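Local coordinates for nucleoporin NUP82 (Saccharomyces cerevisiae, PDB 3PBP), which is a structural component of the yeast nuclear pore complex, its N-terminal domain containing the region that interacts with the nucleoporin NUP116, at residues L294-A303 and V315-I325; D378-W389 and K409-I420. The protein carries 1 engineered substitution. All blocks are in the same frame, centred on the assembly; numbering follows the deposited sequence.

Contact 1 (L294-A303 and V315-I325)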
loop_
_atom_site.group_PDB
_atom_site.type_symbol
_atom_site.label_atom_id
_atom_site.label_comp_id
_atom_site.label_asym_id
_atom_site.label_seq_id
_atom_site.Cartn_x
_atom_site.Cartn_y
_atom_site.Cartn_z
ATOM N N LEU A 294 0.246 -5.187 21.277
ATOM C CA LEU A 294 -0.028 -4.303 20.149
ATOM C C LEU A 294 -1.489 -4.019 19.809
ATOM O O LEU A 294 -1.780 -3.086 19.058
ATOM C CB LEU A 294 0.729 -4.817 18.916
ATOM C CG LEU A 294 2.245 -4.856 19.165
ATOM C CD1 LEU A 294 2.943 -5.643 18.068
ATOM C CD2 LEU A 294 2.792 -3.438 19.256
ATOM N N TYR A 295 -2.410 -4.807 20.353
ATOM C CA TYR A 295 -3.819 -4.560 20.079
ATOM C C TYR A 295 -4.207 -3.211 20.687
ATOM O O TYR A 295 -5.210 -2.610 20.298
ATOM C CB TYR A 295 -4.687 -5.677 20.663
ATOM C CG TYR A 295 -4.862 -6.866 19.743
ATOM C CD1 TYR A 295 -5.522 -6.733 18.522
ATOM C CD2 TYR A 295 -4.369 -8.128 20.091
ATOM C CE1 TYR A 295 -5.686 -7.825 17.668
ATOM C CE2 TYR A 295 -4.532 -9.222 19.242
ATOM C CZ TYR A 295 -5.189 -9.061 18.033
ATOM O OH TYR A 295 -5.342 -10.132 17.187
ATOM N N ASP A 296 -3.394 -2.738 21.630
ATOM C CA ASP A 296 -3.646 -1.465 22.297
ATOM C C ASP A 296 -2.944 -0.302 21.617
ATOM O O ASP A 296 -3.005 0.822 22.102
ATOM C CB ASP A 296 -3.202 -1.519 23.767
ATOM C CG ASP A 296 -4.031 -2.485 24.599
ATOM O OD1 ASP A 296 -5.280 -2.342 24.614
ATOM O OD2 ASP A 296 -3.430 -3.382 25.238
ATOM N N TYR A 297 -2.269 -0.563 20.504
ATOM C CA TYR A 297 -1.571 0.499 19.794
ATOM C C TYR A 297 -1.929 0.554 18.315
ATOM O O TYR A 297 -2.774 -0.213 17.831
ATOM C CB TYR A 297 -0.063 0.345 19.962
ATOM C CG TYR A 297 0.372 0.392 21.412
ATOM C CD1 TYR A 297 0.376 -0.762 22.202
ATOM C CD2 TYR A 297 0.736 1.605 22.013
ATOM C CE1 TYR A 297 0.729 -0.710 23.550
ATOM C CE2 TYR A 297 1.088 1.667 23.360
ATOM C CZ TYR A 297 1.082 0.507 24.123
ATOM O OH TYR A 297 1.418 0.564 25.459
ATOM N N THR A 298 -1.293 1.475 17.601
ATOM C CA THR A 298 -1.559 1.630 16.182
ATOM C C THR A 298 -0.292 1.550 15.344
ATOM O O THR A 298 0.770 2.036 15.746
ATOM C CB THR A 298 -2.247 2.976 15.888
ATOM O OG1 THR A 298 -3.374 3.142 16.760
ATOM C CG2 THR A 298 -2.724 3.023 14.436
ATOM N N ALA A 299 -0.425 0.924 14.173
ATOM C CA ALA A 299 0.678 0.773 13.235
ATOM C C ALA A 299 1.010 2.148 12.633
ATOM O O ALA A 299 0.112 2.912 12.258
ATOM C CB ALA A 299 0.288 -0.220 12.147
ATOM N N THR A 300 2.300 2.458 12.544
ATOM C CA THR A 300 2.732 3.760 12.028
ATOM C C THR A 300 3.328 3.765 10.621
ATOM O O THR A 300 2.883 4.527 9.752
ATOM C CB THR A 300 3.774 4.397 12.954
ATOM O OG1 THR A 300 3.339 4.295 14.307
ATOM C CG2 THR A 300 3.940 5.864 12.614
ATOM N N ASN A 301 4.349 2.932 10.413
ATOM C CA ASN A 301 5.014 2.851 9.121
ATOM C C ASN A 301 5.258 1.431 8.672
ATOM O O ASN A 301 5.171 0.487 9.448
ATOM C CB ASN A 301 6.363 3.566 9.161
ATOM C CG ASN A 301 6.267 4.952 9.748
ATOM O OD1 ASN A 301 6.244 5.115 10.969
ATOM N ND2 ASN A 301 6.197 5.964 8.886
ATOM N N ILE A 302 5.560 1.291 7.394
ATOM C CA ILE A 302 5.866 -0.010 6.842
ATOM C C ILE A 302 7.076 0.153 5.914
ATOM O O ILE A 302 7.210 1.148 5.188
ATOM C CB ILE A 302 4.650 -0.608 6.094
ATOM C CG1 ILE A 302 4.979 -2.034 5.654
ATOM C CG2 ILE A 302 4.259 0.264 4.902
ATOM C CD1 ILE A 302 3.788 -2.776 5.037
ATOM N N ALA A 303 7.976 -0.812 5.971
ATOM C CA ALA A 303 9.177 -0.760 5.163
ATOM C C ALA A 303 9.485 -2.140 4.652
ATOM O O ALA A 303 9.100 -3.140 5.254
ATOM C CB ALA A 303 10.354 -0.252 5.997
ATOM N N VAL A 315 9.212 -7.688 5.819
ATOM C CA VAL A 315 8.315 -6.552 5.925
ATOM C C VAL A 315 8.425 -6.017 7.337
ATOM O O VAL A 315 8.314 -6.781 8.285
ATOM C CB VAL A 315 6.856 -6.952 5.658
ATOM C CG1 VAL A 315 5.958 -5.732 5.778
ATOM C CG2 VAL A 315 6.735 -7.573 4.276
ATOM N N CYS A 316 8.660 -4.718 7.485
ATOM C CA CYS A 316 8.776 -4.136 8.811
ATOM C C CYS A 316 7.661 -3.138 9.074
ATOM O O CYS A 316 7.363 -2.296 8.224
ATOM C CB CYS A 316 10.132 -3.447 8.980
ATOM S SG CYS A 316 10.362 -2.666 10.619
ATOM N N VAL A 317 7.048 -3.242 10.254
ATOM C CA VAL A 317 5.963 -2.345 10.646
ATOM C C VAL A 317 6.199 -1.656 12.001
ATOM O O VAL A 317 6.622 -2.291 12.969
ATOM C CB VAL A 317 4.630 -3.102 10.701
ATOM C CG1 VAL A 317 3.497 -2.134 10.968
ATOM C CG2 VAL A 317 4.398 -3.834 9.389
ATOM N N SER A 318 5.926 -0.350 12.043
ATOM C CA SER A 318 6.061 0.478 13.249
ATOM C C SER A 318 4.760 0.517 14.035
ATOM O O SER A 318 3.674 0.340 13.468
ATOM C CB SER A 318 6.377 1.930 12.889
ATOM O OG SER A 318 7.698 2.073 12.429
ATOM N N PHE A 319 4.876 0.796 15.334
ATOM C CA PHE A 319 3.712 0.893 16.217
ATOM C C PHE A 319 3.872 1.991 17.274
ATOM O O PHE A 319 4.994 2.337 17.652
ATOM C CB PHE A 319 3.467 -0.449 16.897
ATOM C CG PHE A 319 2.679 -1.417 16.061
ATOM C CD1 PHE A 319 1.297 -1.314 15.982
ATOM C CD2 PHE A 319 3.323 -2.440 15.364
ATOM C CE1 PHE A 319 0.560 -2.217 15.223
ATOM C CE2 PHE A 319 2.596 -3.347 14.601
ATOM C CZ PHE A 319 1.207 -3.236 14.530
ATOM N N ASP A 320 2.737 2.532 17.729
ATOM C CA ASP A 320 2.694 3.589 18.748
ATOM C C ASP A 320 3.658 3.362 19.906
ATOM O O ASP A 320 4.303 4.288 20.369
ATOM C CB ASP A 320 1.301 3.695 19.371
ATOM C CG ASP A 320 0.332 4.464 18.530
ATOM O OD1 ASP A 320 0.682 5.583 18.100
ATOM O OD2 ASP A 320 -0.796 3.954 18.318
ATOM N N ASP A 321 3.726 2.127 20.389
ATOM C CA ASP A 321 4.570 1.789 21.526
ATOM C C ASP A 321 6.065 1.779 21.242
ATOM O O ASP A 321 6.844 1.222 22.021
ATOM C CB ASP A 321 4.148 0.424 22.087
ATOM C CG ASP A 321 4.531 -0.733 21.177
ATOM O OD1 ASP A 321 4.463 -0.566 19.939
ATOM O OD2 ASP A 321 4.889 -1.814 21.700
ATOM N N GLY A 322 6.466 2.401 20.139
ATOM C CA GLY A 322 7.876 2.427 19.795
ATOM C C GLY A 322 8.385 1.019 19.548
ATOM O O GLY A 322 9.555 0.719 19.775
ATOM N N SER A 323 7.489 0.157 19.072
ATOM C CA SER A 323 7.810 -1.239 18.791
ATOM C C SER A 323 7.922 -1.494 17.276
ATOM O O SER A 323 7.394 -0.736 16.439
ATOM C CB SER A 323 6.733 -2.145 19.414
ATOM O OG SER A 323 7.154 -3.494 19.522
ATOM N N LEU A 324 8.609 -2.578 16.937
ATOM C CA LEU A 324 8.835 -2.959 15.548
ATOM C C LEU A 324 8.568 -4.441 15.385
ATOM O O LEU A 324 8.992 -5.229 16.221
ATOM C CB LEU A 324 10.297 -2.710 15.200
ATOM C CG LEU A 324 10.648 -1.857 13.998
ATOM C CD1 LEU A 324 9.967 -0.505 14.121
ATOM C CD2 LEU A 324 12.155 -1.717 13.932
ATOM N N ILE A 325 7.858 -4.834 14.334
ATOM C CA ILE A 325 7.651 -6.261 14.118
ATOM C C ILE A 325 8.200 -6.620 12.741
ATOM O O ILE A 325 7.813 -6.037 11.730
ATOM C CB ILE A 325 6.151 -6.702 14.240
ATOM C CG1 ILE A 325 5.293 -6.087 13.134
ATOM C CG2 ILE A 325 5.623 -6.326 15.591
ATOM C CD1 ILE A 325 3.886 -6.689 13.042
#
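Leu294 and Ala299 sandwich the Phe319 ring. CD2 of Leu294 sits over one face, 4.2 Å from the Phe319 ring centroid, while CB of Ala299 covers the opposite face. The leucine has CG anti to its carbonyl carbon (chi1 -60°), which sets both methyls over the ring; CD1, offset toward the rim, also reaches CG2 of Ile325 at 3.7 Å. A branched aliphatic suits a place between two apolar neighbours, and a small alanine lets the ring lie close to the backbone.

Asp320 meets Thr298 through main chain and side chain together. Asp320 N gives a 2.8 Å bond to Thr298 O, and Thr298 N returns a weak, bent one (126°) to Asp320 OD2. The hydroxyl OG1 of Thr298 bonds to Arg114 of the NUP116 chain. Beside this pair, CB of Asp321 lies over the centre of the Tyr297 ring, 3.5 Å from its centroid, and CB of Asp320 comes to the ring's edge; the Asp321 carboxylate forms a salt bridge with Arg353. With Tyr297 cut back to an alanine, the Asp321 methylene is likely to lose its aromatic cover and the turn to move more freely.

Thr300 N bonds to Ser318 O, but Ser318 N bonds to Asn301 O, a shift of one residue that makes a beta bulge. Beyond it, Ala303 and Cys316 exchange two bonds, continuing the antiparallel pairing of the hairpin 299-306/313-319, whose first strand ends the sheet of a beta-propeller blade.

Contact 2 (D378-W389 and K409-I420); sequences DNIIQQVNFMSW and KFESKLEDIATI
Trp389 holds CG between its backbone N and carbonyl carbon (chi1 49°), while Phe410 turns CG anti to its carbonyl carbon (chi1 -60°), and the two rings meet edge to face. The Phe410 edge points at the five-membered ring of Trp389, with centroids 5.5 Å apart and planes at 81°; Phe410 CA lies over the same indole. Tryptophan suits the spot because its N-H also serves: NE1 gives a weak 3.3 Å bond to Ser412 OG, which bonds to Glu352 as well. Phe410 further meets an aromatic side chain of another chain.

From this aromatic end runs an antiparallel strand pair, 380-385 with 413-419, the latter outermost in its beta-propeller blade. Asn385 and Lys413 exchange backbone bonds, Asn385 N to Lys413 O being 2.8 Å. Asn385 OD1 also accepts from Met387 N in an Asx turn, a natural use of asparagine where the strand gives way to a helix. On the other face, CG2 of Val384 packs on CD1 of Leu414 at 3.8 Å.

A classic beta bulge interrupts the pairing farther along. Ile417 and Ala418 both face Ile381, whose O accepts from Ile417 N at 2.7 Å and, weakly, from Ala418 N. Ile381 N in turn bonds to Ala418 O. Beta-branched Ile381 fits this extended backbone; its side chain crosses that of Ile420 at about a right angle, CD1 and CG1 touching Ile420 CG2, while its CG2 faces Ile417 CB at 4.1 Å.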
loop_
_atom_site.group_PDB
_atom_site.type_symbol
_atom_site.label_atom_id
_atom_site.label_comp_id
_atom_site.label_asym_id
_atom_site.label_seq_id
_atom_site.Cartn_x
_atom_site.Cartn_y
_atom_site.Cartn_z
ATOM N N ASP A 378 13.060 10.039 18.087
ATOM C CA ASP A 378 12.946 11.475 18.308
ATOM C C ASP A 378 14.240 12.269 18.224
ATOM O O ASP A 378 14.244 13.405 17.750
ATOM C CB ASP A 378 12.270 11.764 19.644
ATOM C CG ASP A 378 11.282 12.904 19.541
ATOM O OD1 ASP A 378 11.491 13.781 18.665
ATOM O OD2 ASP A 378 10.308 12.922 20.331
ATOM N N ASN A 379 15.335 11.687 18.691
ATOM C CA ASN A 379 16.610 12.384 18.649
ATOM C C ASN A 379 17.726 11.443 18.261
ATOM O O ASN A 379 18.901 11.814 18.285
ATOM C CB ASN A 379 16.915 13.011 20.004
ATOM C CG ASN A 379 15.846 13.979 20.437
ATOM O OD1 ASN A 379 15.535 14.937 19.722
ATOM N ND2 ASN A 379 15.269 13.736 21.609
ATOM N N ILE A 380 17.353 10.220 17.907
ATOM C CA ILE A 380 18.332 9.230 17.506
ATOM C C ILE A 380 18.005 8.665 16.145
ATOM O O ILE A 380 16.875 8.762 15.666
ATOM C CB ILE A 380 18.380 8.029 18.479
ATOM C CG1 ILE A 380 18.842 8.479 19.861
ATOM C CG2 ILE A 380 19.344 6.961 17.956
ATOM C CD1 ILE A 380 19.156 7.320 20.791
ATOM N N ILE A 381 19.028 8.104 15.517
ATOM C CA ILE A 381 18.884 7.428 14.249
ATOM C C ILE A 381 19.539 6.132 14.645
ATOM O O ILE A 381 20.747 6.091 14.870
ATOM C CB ILE A 381 19.706 8.053 13.108
ATOM C CG1 ILE A 381 19.205 9.456 12.795
ATOM C CG2 ILE A 381 19.582 7.194 11.857
ATOM C CD1 ILE A 381 19.992 10.123 11.690
ATOM N N GLN A 382 18.740 5.090 14.797
ATOM C CA GLN A 382 19.276 3.794 15.166
ATOM C C GLN A 382 19.285 2.934 13.917
ATOM O O GLN A 382 18.610 3.241 12.930
ATOM C CB GLN A 382 18.409 3.145 16.247
ATOM C CG GLN A 382 18.611 3.713 17.639
ATOM C CD GLN A 382 17.637 3.144 18.644
ATOM O OE1 GLN A 382 16.484 3.559 18.709
ATOM N NE2 GLN A 382 18.093 2.174 19.426
ATOM N N GLN A 383 20.073 1.872 13.948
ATOM C CA GLN A 383 20.133 0.965 12.821
ATOM C C GLN A 383 19.912 -0.456 13.297
ATOM O O GLN A 383 20.720 -1.007 14.043
ATOM C CB GLN A 383 21.479 1.034 12.105
ATOM C CG GLN A 383 21.494 0.166 10.853
ATOM C CD GLN A 383 22.882 -0.201 10.390
ATOM O OE1 GLN A 383 23.377 0.310 9.377
ATOM N NE2 GLN A 383 23.524 -1.096 11.130
ATOM N N VAL A 384 18.799 -1.038 12.874
ATOM C CA VAL A 384 18.479 -2.403 13.224
ATOM C C VAL A 384 19.183 -3.254 12.174
ATOM O O VAL A 384 18.990 -3.056 10.978
ATOM C CB VAL A 384 16.967 -2.632 13.164
ATOM C CG1 VAL A 384 16.638 -4.040 13.589
ATOM C CG2 VAL A 384 16.271 -1.636 14.050
ATOM N N ASN A 385 20.021 -4.182 12.616
ATOM C CA ASN A 385 20.742 -5.036 11.687
ATOM C C ASN A 385 20.355 -6.484 11.905
ATOM O O ASN A 385 20.779 -7.096 12.881
ATOM C CB ASN A 385 22.246 -4.869 11.891
ATOM C CG ASN A 385 23.061 -5.686 10.911
ATOM O OD1 ASN A 385 22.949 -6.914 10.855
ATOM N ND2 ASN A 385 23.893 -5.006 10.128
ATOM N N PHE A 386 19.560 -7.047 11.001
ATOM C CA PHE A 386 19.157 -8.430 11.169
ATOM C C PHE A 386 19.773 -9.436 10.214
ATOM O O PHE A 386 19.164 -10.460 9.899
ATOM C CB PHE A 386 17.634 -8.559 11.166
ATOM C CG PHE A 386 16.923 -7.559 10.305
ATOM C CD1 PHE A 386 16.705 -7.805 8.965
ATOM C CD2 PHE A 386 16.423 -6.388 10.857
ATOM C CE1 PHE A 386 15.994 -6.904 8.184
ATOM C CE2 PHE A 386 15.715 -5.482 10.084
ATOM C CZ PHE A 386 15.498 -5.744 8.743
HETATM N N MSE A 387 20.996 -9.158 9.775
HETATM C CA MSE A 387 21.704 -10.065 8.878
HETATM C C MSE A 387 22.286 -11.241 9.659
HETATM O O MSE A 387 22.804 -12.193 9.071
HETATM C CB MSE A 387 22.821 -9.328 8.134
HETATM C CG MSE A 387 22.335 -8.557 6.919
HETATM SE SE MSE A 387 21.417 -9.703 5.612
HETATM C CE MSE A 387 22.951 -10.302 4.577
ATOM N N SER A 388 22.199 -11.153 10.987
ATOM C CA SER A 388 22.688 -12.194 11.888
ATOM C C SER A 388 21.931 -13.456 11.530
ATOM O O SER A 388 22.524 -14.516 11.323
ATOM C CB SER A 388 22.387 -11.826 13.347
ATOM O OG SER A 388 22.542 -10.429 13.574
ATOM N N TRP A 389 20.610 -13.325 11.443
ATOM C CA TRP A 389 19.743 -14.447 11.112
ATOM C C TRP A 389 19.245 -14.445 9.676
ATOM O O TRP A 389 19.067 -15.505 9.077
ATOM C CB TRP A 389 18.539 -14.488 12.057
ATOM C CG TRP A 389 17.821 -13.182 12.228
ATOM C CD1 TRP A 389 18.042 -12.250 13.196
ATOM C CD2 TRP A 389 16.712 -12.700 11.453
ATOM N NE1 TRP A 389 17.136 -11.220 13.084
ATOM C CE2 TRP A 389 16.308 -11.471 12.020
ATOM C CE3 TRP A 389 16.018 -13.187 10.333
ATOM C CZ2 TRP A 389 15.239 -10.723 11.508
ATOM C CZ3 TRP A 389 14.956 -12.442 9.827
ATOM C CH2 TRP A 389 14.580 -11.226 10.415
ATOM N N LYS A 409 19.156 -17.725 17.016
ATOM C CA LYS A 409 18.415 -16.789 17.831
ATOM C C LYS A 409 18.123 -15.614 16.927
ATOM O O LYS A 409 19.031 -14.974 16.388
ATOM C CB LYS A 409 19.221 -16.361 19.059
ATOM C CG LYS A 409 19.323 -17.469 20.099
ATOM C CD LYS A 409 19.075 -16.960 21.508
ATOM C CE LYS A 409 18.848 -18.126 22.463
ATOM N NZ LYS A 409 18.601 -17.681 23.868
ATOM N N PHE A 410 16.838 -15.354 16.739
ATOM C CA PHE A 410 16.403 -14.274 15.881
ATOM C C PHE A 410 16.375 -12.949 16.619
ATOM O O PHE A 410 15.320 -12.404 16.922
ATOM C CB PHE A 410 15.042 -14.634 15.285
ATOM C CG PHE A 410 15.076 -15.895 14.468
ATOM C CD1 PHE A 410 15.738 -15.922 13.248
ATOM C CD2 PHE A 410 14.522 -17.070 14.947
ATOM C CE1 PHE A 410 15.852 -17.097 12.519
ATOM C CE2 PHE A 410 14.630 -18.251 14.229
ATOM C CZ PHE A 410 15.299 -18.264 13.011
ATOM N N GLU A 411 17.570 -12.449 16.912
ATOM C CA GLU A 411 17.752 -11.175 17.594
ATOM C C GLU A 411 18.547 -10.276 16.661
ATOM O O GLU A 411 19.585 -10.674 16.138
ATOM C CB GLU A 411 18.528 -11.370 18.892
ATOM C CG GLU A 411 17.851 -12.311 19.872
ATOM C CD GLU A 411 18.632 -12.485 21.169
ATOM O OE1 GLU A 411 19.717 -13.120 21.141
ATOM O OE2 GLU A 411 18.153 -11.980 22.215
ATOM N N SER A 412 18.054 -9.066 16.442
ATOM C CA SER A 412 18.731 -8.135 15.558
ATOM C C SER A 412 19.665 -7.249 16.357
ATOM O O SER A 412 19.379 -6.914 17.503
ATOM C CB SER A 412 17.708 -7.269 14.818
ATOM O OG SER A 412 16.834 -8.070 14.045
ATOM N N LYS A 413 20.788 -6.879 15.750
ATOM C CA LYS A 413 21.760 -6.010 16.398
ATOM C C LYS A 413 21.278 -4.574 16.279
ATOM O O LYS A 413 21.169 -4.032 15.180
ATOM C CB LYS A 413 23.125 -6.135 15.725
ATOM C CG LYS A 413 23.669 -7.547 15.671
ATOM C CD LYS A 413 24.828 -7.643 14.690
ATOM C CE LYS A 413 25.185 -9.093 14.395
ATOM N NZ LYS A 413 26.119 -9.190 13.234
ATOM N N LEU A 414 20.975 -3.963 17.413
ATOM C CA LEU A 414 20.513 -2.588 17.426
ATOM C C LEU A 414 21.762 -1.730 17.575
ATOM O O LEU A 414 22.717 -2.140 18.229
ATOM C CB LEU A 414 19.571 -2.372 18.610
ATOM C CG LEU A 414 18.829 -1.043 18.646
ATOM C CD1 LEU A 414 17.923 -0.969 17.438
ATOM C CD2 LEU A 414 18.015 -0.930 19.922
ATOM N N GLU A 415 21.774 -0.553 16.962
ATOM C CA GLU A 415 22.942 0.313 17.073
ATOM C C GLU A 415 22.640 1.779 16.834
ATOM O O GLU A 415 22.039 2.143 15.825
ATOM C CB GLU A 415 24.032 -0.134 16.106
ATOM C CG GLU A 415 25.333 0.615 16.307
ATOM C CD GLU A 415 26.470 0.019 15.508
ATOM O OE1 GLU A 415 26.452 0.138 14.258
ATOM O OE2 GLU A 415 27.374 -0.578 16.135
ATOM N N ASP A 416 23.070 2.624 17.765
ATOM C CA ASP A 416 22.841 4.058 17.651
ATOM C C ASP A 416 23.795 4.672 16.634
ATOM O O ASP A 416 25.014 4.647 16.800
ATOM C CB ASP A 416 23.004 4.726 19.018
ATOM C CG ASP A 416 21.909 4.321 20.000
ATOM O OD1 ASP A 416 20.728 4.674 19.771
ATOM O OD2 ASP A 416 22.226 3.647 21.002
ATOM N N ILE A 417 23.219 5.215 15.571
ATOM C CA ILE A 417 23.991 5.815 14.500
ATOM C C ILE A 417 24.406 7.228 14.837
ATOM O O ILE A 417 25.567 7.590 14.673
ATOM C CB ILE A 417 23.183 5.827 13.175
ATOM C CG1 ILE A 417 23.021 4.398 12.653
ATOM C CG2 ILE A 417 23.869 6.690 12.137
ATOM C CD1 ILE A 417 24.326 3.710 12.291
ATOM N N ALA A 418 23.460 8.030 15.307
ATOM C CA ALA A 418 23.774 9.407 15.630
ATOM C C ALA A 418 22.620 10.110 16.305
ATOM O O ALA A 418 21.492 9.626 16.291
ATOM C CB ALA A 418 24.152 10.153 14.369
ATOM N N THR A 419 22.917 11.258 16.901
ATOM C CA THR A 419 21.905 12.050 17.578
ATOM C C THR A 419 21.463 13.138 16.628
ATOM O O THR A 419 22.288 13.868 16.087
ATOM C CB THR A 419 22.457 12.700 18.862
ATOM O OG1 THR A 419 22.828 11.674 19.797
ATOM C CG2 THR A 419 21.407 13.617 19.486
ATOM N N ILE A 420 20.158 13.233 16.422
ATOM C CA ILE A 420 19.595 14.229 15.524
ATOM C C ILE A 420 18.684 15.172 16.283
ATOM O O ILE A 420 18.486 15.029 17.489
ATOM C CB ILE A 420 18.756 13.578 14.417
ATOM C CG1 ILE A 420 17.627 12.766 15.056
ATOM C CG2 ILE A 420 19.634 12.712 13.544
ATOM C CD1 ILE A 420 16.576 12.291 14.091
#

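Contact 1 closes before contact 2 opens along the chain, and their centres are about 16 Å apart on the same side of the domain. They belong to two different sheets, successive in sequence: contact 1 lies in the one that contains strands 299-306, 313-319 and 323-329, contact 2 in the one that runs from 362-364 to 413-419. The two touch where Leu324 CD2 packs on Val384 CG2 at 4.1 Å, so that apolar side chains join neighbouring propeller blades. Each pairs a strand at one end of its sheet with its neighbour. Contact 1 meets NUP116 through several residues, and contact 2 touches another chain through Phe410; helix 387-399 lies in the connection between the strands of contact 2.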